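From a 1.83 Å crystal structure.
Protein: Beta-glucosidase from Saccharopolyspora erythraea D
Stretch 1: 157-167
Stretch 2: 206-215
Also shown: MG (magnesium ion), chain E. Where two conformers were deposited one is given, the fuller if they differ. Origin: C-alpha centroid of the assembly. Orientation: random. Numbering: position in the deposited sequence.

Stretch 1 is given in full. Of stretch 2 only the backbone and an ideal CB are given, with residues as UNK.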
# COMPACT_ATOMS: atom_id res chain seq x y z
N LEU A 157 -13.57 7.93 5.66
CA LEU A 157 -12.34 7.92 6.45
C LEU A 157 -11.13 7.60 5.58
O LEU A 157 -10.07 8.21 5.74
CB LEU A 157 -12.46 6.90 7.57
CG LEU A 157 -11.22 6.68 8.44
CD1 LEU A 157 -11.01 7.89 9.33
CD2 LEU A 157 -11.39 5.39 9.27
N VAL A 158 -11.26 6.62 4.69
CA VAL A 158 -10.14 6.25 3.82
C VAL A 158 -9.80 7.41 2.89
O VAL A 158 -8.62 7.69 2.62
CB VAL A 158 -10.48 4.96 3.06
CG1 VAL A 158 -9.57 4.75 1.83
CG2 VAL A 158 -10.41 3.77 4.02
N GLN A 159 -10.82 8.12 2.42
CA GLN A 159 -10.59 9.31 1.60
C GLN A 159 -9.83 10.38 2.39
O GLN A 159 -8.86 10.96 1.88
CB GLN A 159 -11.93 9.85 1.08
CG GLN A 159 -11.83 11.16 0.31
CD GLN A 159 -13.16 11.55 -0.33
OE1 GLN A 159 -13.96 10.69 -0.69
NE2 GLN A 159 -13.39 12.85 -0.47
N ARG A 160 -10.22 10.63 3.65
CA ARG A 160 -9.49 11.62 4.44
C ARG A 160 -8.04 11.21 4.64
O ARG A 160 -7.15 12.07 4.67
CB ARG A 160 -10.17 11.83 5.80
CG ARG A 160 -11.36 12.77 5.77
CD ARG A 160 -12.54 12.17 6.53
NE ARG A 160 -12.35 12.24 7.97
CZ ARG A 160 -13.01 11.51 8.85
NH1 ARG A 160 -13.93 10.63 8.45
NH2 ARG A 160 -12.76 11.66 10.15
N ILE A 161 -7.79 9.91 4.81
CA ILE A 161 -6.43 9.42 4.94
C ILE A 161 -5.65 9.63 3.65
O ILE A 161 -4.47 10.02 3.67
CB ILE A 161 -6.45 7.94 5.36
CG1 ILE A 161 -7.01 7.78 6.78
CG2 ILE A 161 -5.05 7.33 5.24
CD1 ILE A 161 -7.45 6.35 7.12
N GLY A 162 -6.30 9.39 2.50
CA GLY A 162 -5.68 9.72 1.23
C GLY A 162 -5.26 11.18 1.14
O GLY A 162 -4.15 11.50 0.70
N ALA A 163 -6.13 12.09 1.59
CA ALA A 163 -5.82 13.51 1.55
C ALA A 163 -4.69 13.88 2.50
O ALA A 163 -3.81 14.68 2.15
CB ALA A 163 -7.06 14.34 1.87
N ALA A 164 -4.70 13.31 3.71
CA ALA A 164 -3.62 13.60 4.65
C ALA A 164 -2.30 13.02 4.17
O ALA A 164 -1.25 13.66 4.28
CB ALA A 164 -3.97 13.08 6.04
N THR A 165 -2.34 11.79 3.63
CA THR A 165 -1.15 11.20 3.02
C THR A 165 -0.61 12.09 1.92
O THR A 165 0.60 12.36 1.85
CB THR A 165 -1.49 9.80 2.48
OG1 THR A 165 -1.85 8.95 3.57
CG2 THR A 165 -0.30 9.21 1.75
N ALA A 166 -1.50 12.59 1.06
CA ALA A 166 -1.06 13.41 -0.06
C ALA A 166 -0.35 14.67 0.43
O ALA A 166 0.66 15.09 -0.15
CB ALA A 166 -2.25 13.76 -0.95
N GLU A 167 -0.85 15.27 1.51
CA GLU A 167 -0.17 16.44 2.07
C GLU A 167 1.24 16.10 2.50
O GLU A 167 2.18 16.87 2.24
CB GLU A 167 -0.95 17.00 3.25
CG GLU A 167 -2.08 17.92 2.87
CD GLU A 167 -2.71 18.54 4.09
OE1 GLU A 167 -2.89 17.82 5.09
OE2 GLU A 167 -2.99 19.75 4.06
N UNK A 206 -15.34 0.18 -2.95
CA UNK A 206 -15.74 1.28 -2.09
C UNK A 206 -14.53 2.06 -1.59
O UNK A 206 -14.60 3.29 -1.45
CB UNK A 206 -16.56 0.76 -0.91
N UNK A 207 -13.42 1.39 -1.35
CA UNK A 207 -12.27 2.06 -0.77
C UNK A 207 -11.37 2.71 -1.82
O UNK A 207 -10.32 3.26 -1.47
CB UNK A 207 -11.46 1.06 0.06
N UNK A 208 -11.76 2.69 -3.10
CA UNK A 208 -11.05 3.51 -4.06
C UNK A 208 -11.27 4.99 -3.80
O UNK A 208 -10.67 5.83 -4.47
CB UNK A 208 -11.49 3.16 -5.48
N UNK A 209 -12.13 5.33 -2.82
CA UNK A 209 -12.16 6.69 -2.30
C UNK A 209 -10.77 7.17 -1.88
O UNK A 209 -10.54 8.38 -1.81
CB UNK A 209 -13.12 6.78 -1.11
N UNK A 210 -9.83 6.25 -1.62
CA UNK A 210 -8.44 6.65 -1.40
C UNK A 210 -7.91 7.47 -2.57
O UNK A 210 -7.10 8.39 -2.38
CB UNK A 210 -7.56 5.42 -1.18
N UNK A 211 -8.34 7.13 -3.79
CA UNK A 211 -7.89 7.86 -4.98
C UNK A 211 -8.35 9.31 -4.91
O UNK A 211 -7.58 10.25 -5.20
CB UNK A 211 -8.42 7.20 -6.26
N UNK A 212 -9.61 9.51 -4.55
CA UNK A 212 -10.16 10.86 -4.47
C UNK A 212 -9.46 11.68 -3.40
O UNK A 212 -9.22 12.88 -3.58
CB UNK A 212 -11.66 10.81 -4.19
N UNK A 213 -9.09 11.04 -2.29
CA UNK A 213 -8.36 11.76 -1.25
C UNK A 213 -6.97 12.16 -1.70
O UNK A 213 -6.55 13.31 -1.52
CB UNK A 213 -8.26 10.91 0.02
N UNK A 214 -6.24 11.22 -2.30
CA UNK A 214 -4.88 11.49 -2.75
C UNK A 214 -4.86 12.58 -3.82
O UNK A 214 -4.06 13.52 -3.75
CB UNK A 214 -4.24 10.21 -3.29
N UNK A 215 -5.74 12.46 -4.81
CA UNK A 215 -5.68 13.32 -5.99
C UNK A 215 -6.49 14.60 -5.85
O UNK A 215 -6.18 15.59 -6.51
CB UNK A 215 -6.17 12.55 -7.22
MG MG E . -3.85 17.91 6.78

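Residues 157–167 form one continuous helix, and the second stretch leaves a turn to run beside it at 33°, with the axes approaching to 6.4 Å. So close a passage leaves little room for side chains where the helices meet.

At position 206 the ideal CB has nothing of the first helix within 5.5 Å, so this contact sets no preference; the residue is Ala206, which opens a type I turn. Position 207 points sideways, its ideal CB 4.5 Å from Val158 CG1. A flexible apolar chain could reach that valine, although a smaller residue would also fit. It is Met207, whose SD lies 3.7 Å from Val158 CG2. Position 208 points away and is unconstrained by the first helix; it is Thr208.

Position 209 points toward the first helix, with its ideal CB 4.0 Å from Gln159 CB and 5.0 Å from Val158 CG1. A small residue such as alanine, serine or threonine suits this spacing. Ser209 occupies it, and its OG packs 3.8 Å from Val158 CG1 while hydrogen-bonded to a residue just beyond the ends of the two stretches.

At 210 the ideal CB already stands 3.7 Å from Val158 CG1, and the backbone is helical. Alanine fulfils the apolar contact without further reach, though other small residues are conceivable. The residue is Ala210, its CB 3.7 Å from Val158 CG1. Position 211 turns away, leaving many choices open; it is Val211.

Position 212 points sideways, its ideal CB 4.2 Å from Gln159 OE1. Polar or modest aliphatic side chains could lie along the glutamine. Thr212 places CG2 4.0 Å from Gln159 NE2, a van der Waals contact, and its OG1 is hydrogen-bonded elsewhere in the structure.

Position 213 is the most restrictive. Its ideal CB would fall 2.0 Å from Gln159 O and 2.9 Å from Ala163 N, both clashes, so glycine is strongly indicated even though phi/psi of -67/-47° are ordinary helical values. Gly213 lets the backbones meet: its CA makes a CA-H...O contact with Gln159 O at 3.3 Å, and its O receives another from Ala163 CA at 3.2 Å. Gly162 complements it across the interface, with Gly162 C 3.5 Å from Gly213 C.

At 214 the ideal CB lies 4.2 Å from Gly162 O and 4.7 Å from Ala166 CB. A branched or flexible aliphatic chain could cover this surface. Leu214, with chi1 m and chi2 t, brings CD2 4.0 Å from Thr165 CG2 and 4.2 Å from Ala166 CB. Position 215 points away; it is Gln215, whose amide is hydrogen-bonded elsewhere in the structure.

Stretch 2 (206-215) AMTSAVTGLQ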
# COMPACT_ATOMS: atom_id res chain seq x y z
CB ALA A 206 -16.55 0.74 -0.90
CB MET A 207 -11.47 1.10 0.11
CG MET A 207 -12.28 0.51 1.26
SD MET A 207 -13.05 1.79 2.27
CE MET A 207 -13.46 0.82 3.73
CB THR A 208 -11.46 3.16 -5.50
OG1 THR A 208 -12.85 3.47 -5.70
CG2 THR A 208 -11.23 1.68 -5.79
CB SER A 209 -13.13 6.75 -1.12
OG SER A 209 -12.61 6.05 -0.01
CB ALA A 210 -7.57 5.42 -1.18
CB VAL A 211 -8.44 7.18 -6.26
CG1 VAL A 211 -8.11 8.04 -7.50
CG2 VAL A 211 -7.87 5.78 -6.41
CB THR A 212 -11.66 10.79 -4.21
OG1 THR A 212 -12.27 9.97 -5.22
CG2 THR A 212 -12.28 12.17 -4.22
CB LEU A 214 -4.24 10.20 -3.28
CG LEU A 214 -3.76 9.16 -2.27
CD1 LEU A 214 -3.59 7.80 -2.94
CD2 LEU A 214 -2.43 9.62 -1.67
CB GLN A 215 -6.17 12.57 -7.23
CG GLN A 215 -5.38 11.32 -7.52
CD GLN A 215 -5.60 10.78 -8.92
OE1 GLN A 215 -4.76 10.04 -9.44
NE2 GLN A 215 -6.72 11.14 -9.54
O HOH W 1 -5.37 19.45 5.99
O HOH W 2 -2.94 19.28 7.80
O HOH W 3 -5.36 17.48 8.21
O HOH W 4 -5.20 16.44 5.78
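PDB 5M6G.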